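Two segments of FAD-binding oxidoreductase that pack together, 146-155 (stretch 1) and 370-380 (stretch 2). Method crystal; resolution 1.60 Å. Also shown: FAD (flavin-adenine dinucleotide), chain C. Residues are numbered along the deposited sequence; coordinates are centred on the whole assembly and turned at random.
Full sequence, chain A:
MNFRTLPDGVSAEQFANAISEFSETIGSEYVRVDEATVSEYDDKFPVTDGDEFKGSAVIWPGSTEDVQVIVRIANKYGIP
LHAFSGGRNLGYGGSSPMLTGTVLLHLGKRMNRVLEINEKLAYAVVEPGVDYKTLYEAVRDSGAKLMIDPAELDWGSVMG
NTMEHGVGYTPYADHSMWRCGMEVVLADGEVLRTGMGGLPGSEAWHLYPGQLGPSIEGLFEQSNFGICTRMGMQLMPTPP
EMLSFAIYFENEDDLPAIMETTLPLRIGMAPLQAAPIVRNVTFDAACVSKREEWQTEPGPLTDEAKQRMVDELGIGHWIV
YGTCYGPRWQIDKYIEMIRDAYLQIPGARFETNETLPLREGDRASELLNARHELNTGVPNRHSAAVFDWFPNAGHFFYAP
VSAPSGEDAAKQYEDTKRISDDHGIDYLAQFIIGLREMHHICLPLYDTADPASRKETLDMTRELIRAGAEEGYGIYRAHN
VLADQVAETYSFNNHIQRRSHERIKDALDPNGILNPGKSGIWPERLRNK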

ATOM      1  N   LEU A 146       9.309  12.683 -16.655  1.00 19.73           N
ATOM      2  CA  LEU A 146       9.125  11.718 -15.556  1.00 19.00           C
ATOM      3  C   LEU A 146      10.498  11.267 -15.090  1.00 19.73           C
ATOM      4  O   LEU A 146      11.437  11.209 -15.901  1.00 19.18           O
ATOM      5  N   MET A 147      10.583  10.920 -13.819  1.00 18.59           N
ATOM      6  CA  MET A 147      11.784  10.399 -13.164  1.00 19.73           C
ATOM      7  C   MET A 147      11.515   8.965 -12.753  1.00 19.34           C
ATOM      8  O   MET A 147      10.380   8.620 -12.327  1.00 22.76           O
ATOM      9  N   ILE A 148      12.543   8.163 -12.808  1.00 19.07           N
ATOM     10  CA  ILE A 148      12.485   6.841 -12.149  1.00 20.79           C
ATOM     11  C   ILE A 148      13.069   6.955 -10.729  1.00 20.14           C
ATOM     12  O   ILE A 148      13.614   7.990 -10.338  1.00 17.98           O
ATOM     13  N   ASP A 149      12.954   5.866  -9.988  1.00 17.98           N
ATOM     14  CA  ASP A 149      13.445   5.763  -8.594  1.00 18.97           C
ATOM     15  C   ASP A 149      14.350   4.542  -8.536  1.00 17.41           C
ATOM     16  O   ASP A 149      13.874   3.404  -8.307  1.00 18.30           O
ATOM     17  N   PRO A 150      15.647   4.691  -8.879  1.00 17.59           N
ATOM     18  CA  PRO A 150      16.541   3.540  -8.862  1.00 17.20           C
ATOM     19  C   PRO A 150      17.012   3.176  -7.449  1.00 17.88           C
ATOM     20  O   PRO A 150      17.282   4.002  -6.583  1.00 17.02           O
ATOM     21  N   ALA A 151      17.222   1.877  -7.241  1.00 17.94           N
ATOM     22  CA  ALA A 151      18.103   1.366  -6.176  1.00 19.98           C
ATOM     23  C   ALA A 151      19.551   1.744  -6.521  1.00 20.57           C
ATOM     24  O   ALA A 151      19.815   2.451  -7.566  1.00 20.54           O
ATOM     25  N   GLU A 152      20.499   1.311  -5.697  1.00 21.38           N
ATOM     26  CA  GLU A 152      21.907   1.763  -5.754  1.00 24.09           C
ATOM     27  C   GLU A 152      22.584   1.247  -7.017  1.00 21.66           C
ATOM     28  O   GLU A 152      23.467   1.959  -7.520  1.00 23.28           O
ATOM     29  N   LEU A 153      22.167   0.101  -7.545  1.00 20.31           N
ATOM     30  CA  LEU A 153      22.876  -0.477  -8.710  1.00 19.93           C
ATOM     31  C   LEU A 153      21.970  -0.471  -9.945  1.00 19.30           C
ATOM     32  O   LEU A 153      20.850  -0.983  -9.882  1.00 20.03           O
ATOM     33  N   ASP A 154      22.461   0.016 -11.086  1.00 20.16           N
ATOM     34  CA  ASP A 154      21.578   0.296 -12.242  1.00 19.99           C
ATOM     35  C   ASP A 154      21.155  -0.968 -12.994  1.00 19.72           C
ATOM     36  O   ASP A 154      20.262  -0.876 -13.854  1.00 21.19           O
ATOM     37  N   TRP A 155      21.734  -2.120 -12.665  1.00 19.30           N
ATOM     38  CA  TRP A 155      21.364  -3.436 -13.231  1.00 19.99           C
ATOM     39  C   TRP A 155      20.191  -4.059 -12.472  1.00 17.75           C
ATOM     40  O   TRP A 155      19.734  -5.148 -12.919  1.00 19.26           O
ATOM     41  N   ALA A 370      27.318  10.891  -6.853  1.00 18.08           N
ATOM     42  CA  ALA A 370      26.709   9.568  -6.995  1.00 19.77           C
ATOM     43  C   ALA A 370      25.321   9.579  -6.330  1.00 18.23           C
ATOM     44  O   ALA A 370      24.337   9.035  -6.915  1.00 18.80           O
ATOM     45  N   ARG A 371      25.200  10.200  -5.160  1.00 19.52           N
ATOM     46  CA  ARG A 371      23.897  10.251  -4.469  1.00 19.24           C
ATOM     47  C   ARG A 371      22.960  11.211  -5.177  1.00 21.05           C
ATOM     48  O   ARG A 371      21.743  10.926  -5.256  1.00 18.81           O
ATOM     49  N   HIS A 372      23.477  12.364  -5.599  1.00 18.19           N
ATOM     50  CA  HIS A 372      22.677  13.338  -6.346  1.00 20.29           C
ATOM     51  C   HIS A 372      22.055  12.636  -7.553  1.00 21.45           C
ATOM     52  O   HIS A 372      20.896  12.893  -7.867  1.00 21.39           O
ATOM     53  N   GLU A 373      22.824  11.806  -8.244  1.00 19.85           N
ATOM     54  CA  GLU A 373      22.315  11.052  -9.397  1.00 20.16           C
ATOM     55  C   GLU A 373      21.147  10.161  -8.948  1.00 19.44           C
ATOM     56  O   GLU A 373      20.015  10.288  -9.522  1.00 17.73           O
ATOM     57  N   LEU A 374      21.378   9.320  -7.938  1.00 18.91           N
ATOM     58  CA  LEU A 374      20.304   8.375  -7.530  1.00 20.07           C
ATOM     59  C   LEU A 374      19.070   9.179  -7.128  1.00 18.73           C
ATOM     60  O   LEU A 374      17.951   8.746  -7.445  1.00 18.39           O
ATOM     61  N   ASN A 375      19.269  10.264  -6.391  1.00 17.65           N
ATOM     62  CA  ASN A 375      18.158  11.040  -5.776  1.00 18.19           C
ATOM     63  C   ASN A 375      17.406  11.837  -6.840  1.00 18.85           C
ATOM     64  O   ASN A 375      16.311  12.332  -6.532  1.00 18.88           O
ATOM     65  N   THR A 376      18.009  12.008  -8.015  1.00 19.02           N
ATOM     66  CA  THR A 376      17.360  12.746  -9.121  1.00 20.27           C
ATOM     67  C   THR A 376      16.919  11.795 -10.235  1.00 18.22           C
ATOM     68  O   THR A 376      16.589  12.273 -11.319  1.00 21.61           O
ATOM     69  N   GLY A 377      16.960  10.486  -9.990  1.00 16.61           N
ATOM     70  CA  GLY A 377      16.421   9.494 -10.906  1.00 18.00           C
ATOM     71  C   GLY A 377      17.419   9.044 -11.956  1.00 18.23           C
ATOM     72  O   GLY A 377      16.989   8.389 -12.903  1.00 20.22           O
ATOM     73  N   VAL A 378      18.704   9.332 -11.774  1.00 19.31           N
ATOM     74  CA  VAL A 378      19.772   8.931 -12.725  1.00 18.23           C
ATOM     75  C   VAL A 378      20.470   7.734 -12.134  1.00 17.63           C
ATOM     76  O   VAL A 378      21.168   7.848 -11.128  1.00 21.82           O
ATOM     77  N   PRO A 379      20.200   6.534 -12.644  1.00 17.60           N
ATOM     78  CA  PRO A 379      20.805   5.362 -12.045  1.00 18.81           C
ATOM     79  C   PRO A 379      22.296   5.295 -12.371  1.00 20.01           C
ATOM     80  O   PRO A 379      22.748   5.824 -13.422  1.00 19.59           O
ATOM     81  N   ASN A 380      23.053   4.617 -11.515  1.00 19.58           N
ATOM     82  CA  ASN A 380      24.509   4.425 -11.716  1.00 19.93           C
ATOM     83  C   ASN A 380      24.910   3.098 -11.074  1.00 20.93           C
ATOM     84  O   ASN A 380      24.045   2.390 -10.567  1.00 21.41           O
TER

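Pro150 and Pro379 form the apolar centre of the contact: in both, each ring C-gamma endo, the CA-to-CB bond points toward the other stretch, and Pro150 CB lies 3.8 Å from Pro379 CB. Leu374 (m, t) comes off the helix sideways, but its end reaches in, placing CD2 4.2 Å from Pro150 CG and CD1 4.0 Å from Glu152 CG. Ile148 (p, t) likewise starts sideways and brings CD1 within 4.0 Å of Pro379 CG. Beyond the helix, Gly377 lets the backbones close to 3.2 Å between its CA and Ile148 O; a CB here would clash with that oxygen, and the positive phi also favours glycine. Met147 (m, t, p) points toward this turn and lays CE 3.5 Å from Thr376 C. Asp154 (p) sets CB 3.6 Å from Pro379 CB. Waters bridge the two stretches: water 1 accepts from Ile148 N and donates to Gly377 O, water 2 donates to Pro150 O and Leu374 O, and water 5 donates to the Asp154 carboxylate atom OD2 and to Pro379 O. At the polar edge, Glu152 (m, t) extends OE2 to Arg371 (m, m, m), forming a salt bridge 2.9 Å from NH2, near the guanidinium plane. Glu152 N also makes a weak 3.4 Å hydrogen bond to FAD O4.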

ATOM      1  CB  LEU A 146       8.344  10.506 -16.064  1.00 17.99           C
ATOM      2  CG  LEU A 146       6.933  10.744 -16.611  1.00 17.51           C
ATOM      3  CD1 LEU A 146       6.410   9.408 -17.058  1.00 18.93           C
ATOM      4  CD2 LEU A 146       6.022  11.384 -15.598  1.00 19.23           C
ATOM      5  CB  MET A 147      12.079  11.199 -11.888  1.00 24.32           C
ATOM      6  CG  MET A 147      12.610  12.565 -12.151  1.00 27.69           C
ATOM      7  SD  MET A 147      12.576  13.461 -10.582  1.00 27.74           S
ATOM      8  CE  MET A 147      13.559  12.368  -9.552  1.00 28.37           C
ATOM      9  CB  ILE A 148      13.185   5.772 -12.967  1.00 21.99           C
ATOM     10  CG1 ILE A 148      14.700   5.965 -12.984  1.00 22.43           C
ATOM     11  CG2 ILE A 148      12.631   5.728 -14.386  1.00 22.72           C
ATOM     12  CD1 ILE A 148      15.446   4.680 -13.245  1.00 23.47           C
ATOM     13  CB  ASP A 149      12.336   5.652  -7.546  1.00 17.27           C
ATOM     14  CG  ASP A 149      12.891   5.721  -6.141  1.00 19.24           C
ATOM     15  OD1 ASP A 149      12.842   6.808  -5.553  1.00 19.96           O
ATOM     16  OD2 ASP A 149      13.373   4.681  -5.665  1.00 20.24           O
ATOM     17  CB  PRO A 150      17.736   3.980  -9.721  1.00 17.54           C
ATOM     18  CG  PRO A 150      17.766   5.510  -9.576  1.00 19.14           C
ATOM     19  CD  PRO A 150      16.328   5.935  -9.333  1.00 16.37           C
ATOM     20  CB  ALA A 151      17.905  -0.140  -6.086  1.00 20.07           C
ATOM     21  CB  GLU A 152      22.669   1.361  -4.496  1.00 24.64           C
ATOM     22  CG  GLU A 152      22.357   2.306  -3.357  1.00 31.19           C
ATOM     23  CD  GLU A 152      23.389   2.530  -2.272  1.00 37.31           C
ATOM     24  OE1 GLU A 152      24.598   2.235  -2.473  1.00 44.51           O
ATOM     25  OE2 GLU A 152      22.988   3.077  -1.249  1.00 36.90           O
ATOM     26  CB  LEU A 153      23.338  -1.879  -8.306  1.00 21.22           C
ATOM     27  CG  LEU A 153      24.308  -1.894  -7.133  1.00 23.10           C
ATOM     28  CD1 LEU A 153      24.541  -3.334  -6.645  1.00 25.42           C
ATOM     29  CD2 LEU A 153      25.610  -1.253  -7.522  1.00 23.68           C
ATOM     30  CB  ASP A 154      22.168   1.324 -13.198  1.00 21.45           C
ATOM     31  CG  ASP A 154      23.390   0.891 -13.983  1.00 27.11           C
ATOM     32  OD1 ASP A 154      23.505  -0.287 -14.302  1.00 26.57           O
ATOM     33  OD2 ASP A 154      24.093   1.782 -14.430  1.00 33.27           O
ATOM     34  CB  TRP A 155      22.572  -4.399 -13.197  1.00 19.48           C
ATOM     35  CG  TRP A 155      23.215  -4.655 -11.871  1.00 20.83           C
ATOM     36  CD1 TRP A 155      22.649  -5.125 -10.705  1.00 20.49           C
ATOM     37  CD2 TRP A 155      24.632  -4.539 -11.587  1.00 21.43           C
ATOM     38  NE1 TRP A 155      23.603  -5.332  -9.751  1.00 18.50           N
ATOM     39  CE2 TRP A 155      24.819  -4.926 -10.240  1.00 20.85           C
ATOM     40  CE3 TRP A 155      25.743  -4.117 -12.326  1.00 24.28           C
ATOM     41  CZ2 TRP A 155      26.075  -4.936  -9.632  1.00 26.15           C
ATOM     42  CZ3 TRP A 155      26.983  -4.093 -11.712  1.00 24.73           C
ATOM     43  CH2 TRP A 155      27.149  -4.528 -10.400  1.00 24.07           C
ATOM     44  CB  ALA A 370      27.631   8.543  -6.397  1.00 17.62           C
ATOM     45  CB  ARG A 371      24.066  10.628  -2.998  1.00 20.67           C
ATOM     46  CG  ARG A 371      24.991   9.701  -2.223  1.00 20.73           C
ATOM     47  CD  ARG A 371      24.762   8.235  -2.443  1.00 21.29           C
ATOM     48  NE  ARG A 371      23.414   7.753  -2.162  1.00 19.96           N
ATOM     49  CZ  ARG A 371      23.078   6.466  -2.102  1.00 22.27           C
ATOM     50  NH1 ARG A 371      21.855   6.106  -1.750  1.00 24.84           N
ATOM     51  NH2 ARG A 371      24.003   5.548  -2.334  1.00 26.75           N
ATOM     52  CB  HIS A 372      23.555  14.506  -6.732  1.00 20.12           C
ATOM     53  CG  HIS A 372      22.836  15.504  -7.572  1.00 22.16           C
ATOM     54  ND1 HIS A 372      21.797  16.223  -7.086  1.00 18.20           N
ATOM     55  CD2 HIS A 372      23.035  15.897  -8.852  1.00 21.80           C
ATOM     56  CE1 HIS A 372      21.382  17.053  -8.021  1.00 23.01           C
ATOM     57  NE2 HIS A 372      22.126  16.870  -9.127  1.00 22.94           N
ATOM     58  CB  GLU A 373      23.441  10.280 -10.053  1.00 19.28           C
ATOM     59  CG  GLU A 373      24.244  11.123 -11.008  1.00 22.67           C
ATOM     60  CD  GLU A 373      25.355  10.369 -11.701  1.00 27.36           C
ATOM     61  OE1 GLU A 373      25.622   9.197 -11.313  1.00 25.76           O
ATOM     62  OE2 GLU A 373      26.024  10.990 -12.566  1.00 29.66           O
ATOM     63  CB  LEU A 374      20.755   7.486  -6.371  1.00 17.95           C
ATOM     64  CG  LEU A 374      21.909   6.552  -6.694  1.00 21.39           C
ATOM     65  CD1 LEU A 374      22.251   5.722  -5.503  1.00 20.54           C
ATOM     66  CD2 LEU A 374      21.636   5.646  -7.892  1.00 19.79           C
ATOM     67  CB  ASN A 375      18.590  11.986  -4.655  1.00 18.34           C
ATOM     68  CG  ASN A 375      19.230  11.231  -3.531  1.00 19.88           C
ATOM     69  OD1 ASN A 375      19.269   9.983  -3.562  1.00 17.88           O
ATOM     70  ND2 ASN A 375      19.693  11.980  -2.545  1.00 22.38           N
ATOM     71  CB  THR A 376      18.243  13.878  -9.656  1.00 21.41           C
ATOM     72  OG1 THR A 376      19.475  13.373 -10.171  1.00 18.97           O
ATOM     73  CG2 THR A 376      18.491  14.954  -8.621  1.00 22.65           C
ATOM     74  CB  VAL A 378      20.772  10.051 -12.969  1.00 20.07           C
ATOM     75  CG1 VAL A 378      21.854   9.595 -13.953  1.00 21.26           C
ATOM     76  CG2 VAL A 378      20.074  11.282 -13.455  1.00 20.82           C
ATOM     77  CB  PRO A 379      20.065   4.175 -12.682  1.00 19.54           C
ATOM     78  CG  PRO A 379      19.415   4.710 -13.902  1.00 22.58           C
ATOM     79  CD  PRO A 379      19.415   6.227 -13.855  1.00 19.63           C
ATOM     80  CB  ASN A 380      25.330   5.629 -11.226  1.00 20.65           C
ATOM     81  CG  ASN A 380      25.187   5.899  -9.745  1.00 20.75           C
ATOM     82  OD1 ASN A 380      25.405   5.011  -8.923  1.00 21.59           O
ATOM     83  ND2 ASN A 380      24.798   7.125  -9.400  1.00 21.93           N
TER
HETATM   84  PA  FAD C 601      15.556 -10.318  -8.807  1.00 17.83           P
HETATM   85  O1A FAD C 601      16.758 -11.068  -8.332  1.00 19.12           O
HETATM   86  O2A FAD C 601      15.112 -10.499 -10.237  1.00 18.25           O
HETATM   87  O5B FAD C 601      14.351 -10.702  -7.879  1.00 16.85           O
HETATM   88  C5B FAD C 601      14.483 -10.771  -6.466  1.00 16.90           C
HETATM   89  C4B FAD C 601      13.471 -11.770  -5.960  1.00 18.48           C
HETATM   90  O4B FAD C 601      12.115 -11.305  -6.224  1.00 18.57           O
HETATM   91  C3B FAD C 601      13.517 -13.163  -6.608  1.00 18.55           C
HETATM   92  O3B FAD C 601      14.519 -13.981  -6.010  1.00 20.59           O
HETATM   93  C2B FAD C 601      12.068 -13.649  -6.445  1.00 17.53           C
HETATM   94  O2B FAD C 601      11.888 -14.152  -5.134  1.00 19.38           O
HETATM   95  C1B FAD C 601      11.288 -12.361  -6.683  1.00 18.00           C
HETATM   96  N9A FAD C 601      10.950 -12.107  -8.059  1.00 19.11           N
HETATM   97  C8A FAD C 601      11.616 -11.278  -8.906  1.00 18.78           C
HETATM   98  N7A FAD C 601      11.064 -11.232 -10.083  1.00 19.27           N
HETATM   99  C5A FAD C 601      10.018 -12.122 -10.028  1.00 17.77           C
HETATM  100  C6A FAD C 601       9.032 -12.470 -10.956  1.00 18.35           C
HETATM  101  N6A FAD C 601       9.012 -12.005 -12.212  1.00 18.32           N
HETATM  102  N1A FAD C 601       8.116 -13.385 -10.565  1.00 20.84           N
HETATM  103  C2A FAD C 601       8.156 -13.848  -9.290  1.00 20.42           C
HETATM  104  N3A FAD C 601       9.018 -13.561  -8.322  1.00 20.79           N
HETATM  105  C4A FAD C 601       9.937 -12.679  -8.767  1.00 18.14           C
HETATM  106  N1  FAD C 601      18.395  -3.205  -2.713  1.00 17.95           N
HETATM  107  C2  FAD C 601      17.525  -2.217  -2.606  1.00 15.61           C
HETATM  108  O2  FAD C 601      16.287  -2.439  -2.643  1.00 16.24           O
HETATM  109  N3  FAD C 601      17.922  -0.932  -2.542  1.00 17.11           N
HETATM  110  C4  FAD C 601      19.238  -0.570  -2.491  1.00 19.16           C
HETATM  111  O4  FAD C 601      19.547   0.637  -2.505  1.00 23.78           O
HETATM  112  C4X FAD C 601      20.187  -1.573  -2.552  1.00 20.22           C
HETATM  113  N5  FAD C 601      21.444  -1.226  -2.487  1.00 21.11           N
HETATM  114  C5X FAD C 601      22.365  -2.243  -2.562  1.00 19.81           C
HETATM  115  C6  FAD C 601      23.723  -1.895  -2.520  1.00 20.38           C
HETATM  116  C7  FAD C 601      24.720  -2.842  -2.646  1.00 19.88           C
HETATM  117  C7M FAD C 601      26.172  -2.412  -2.612  1.00 20.17           C
HETATM  118  C8  FAD C 601      24.347  -4.191  -2.834  1.00 19.02           C
HETATM  119  C8M FAD C 601      25.393  -5.254  -2.976  1.00 21.45           C
HETATM  120  C9  FAD C 601      23.015  -4.550  -2.843  1.00 19.25           C
HETATM  121  C9A FAD C 601      21.988  -3.595  -2.725  1.00 17.27           C
HETATM  122  N10 FAD C 601      20.635  -3.915  -2.791  1.00 19.66           N
HETATM  123  C10 FAD C 601      19.686  -2.907  -2.718  1.00 18.36           C
HETATM  124  C1' FAD C 601      20.166  -5.302  -3.045  1.00 17.57           C
HETATM  125  C2' FAD C 601      20.002  -5.627  -4.538  1.00 19.28           C
HETATM  126  O2' FAD C 601      21.133  -5.112  -5.319  1.00 21.73           O
HETATM  127  C3' FAD C 601      18.741  -5.039  -5.205  1.00 18.67           C
HETATM  128  O3' FAD C 601      17.627  -5.195  -4.361  1.00 18.55           O
HETATM  129  C4' FAD C 601      18.392  -5.613  -6.585  1.00 18.94           C
HETATM  130  O4' FAD C 601      17.599  -4.670  -7.323  1.00 22.16           O
HETATM  131  C5' FAD C 601      17.658  -6.921  -6.460  1.00 16.78           C
HETATM  132  O5' FAD C 601      17.928  -7.791  -7.567  1.00 19.89           O
HETATM  133  P   FAD C 601      16.999  -7.803  -8.865  1.00 19.61           P
HETATM  134  O1P FAD C 601      17.782  -8.406  -9.992  1.00 19.52           O
HETATM  135  O2P FAD C 601      16.481  -6.409  -9.027  1.00 19.17           O
HETATM  136  O3P FAD C 601      15.783  -8.764  -8.469  1.00 18.08           O
HETATM  137  O   HOH W   1      14.845   9.380 -13.964  1.00 22.27           O
HETATM  138  O   HOH W   2      16.568   6.522  -6.054  1.00 21.16           O
HETATM  139  O   HOH W   3      21.233   2.836  -9.753  1.00 20.23           O
HETATM  140  O   HOH W   4      25.418   3.443  -6.665  1.00 29.18           O
HETATM  141  O   HOH W   5      22.595   4.051 -15.792  1.00 37.34           O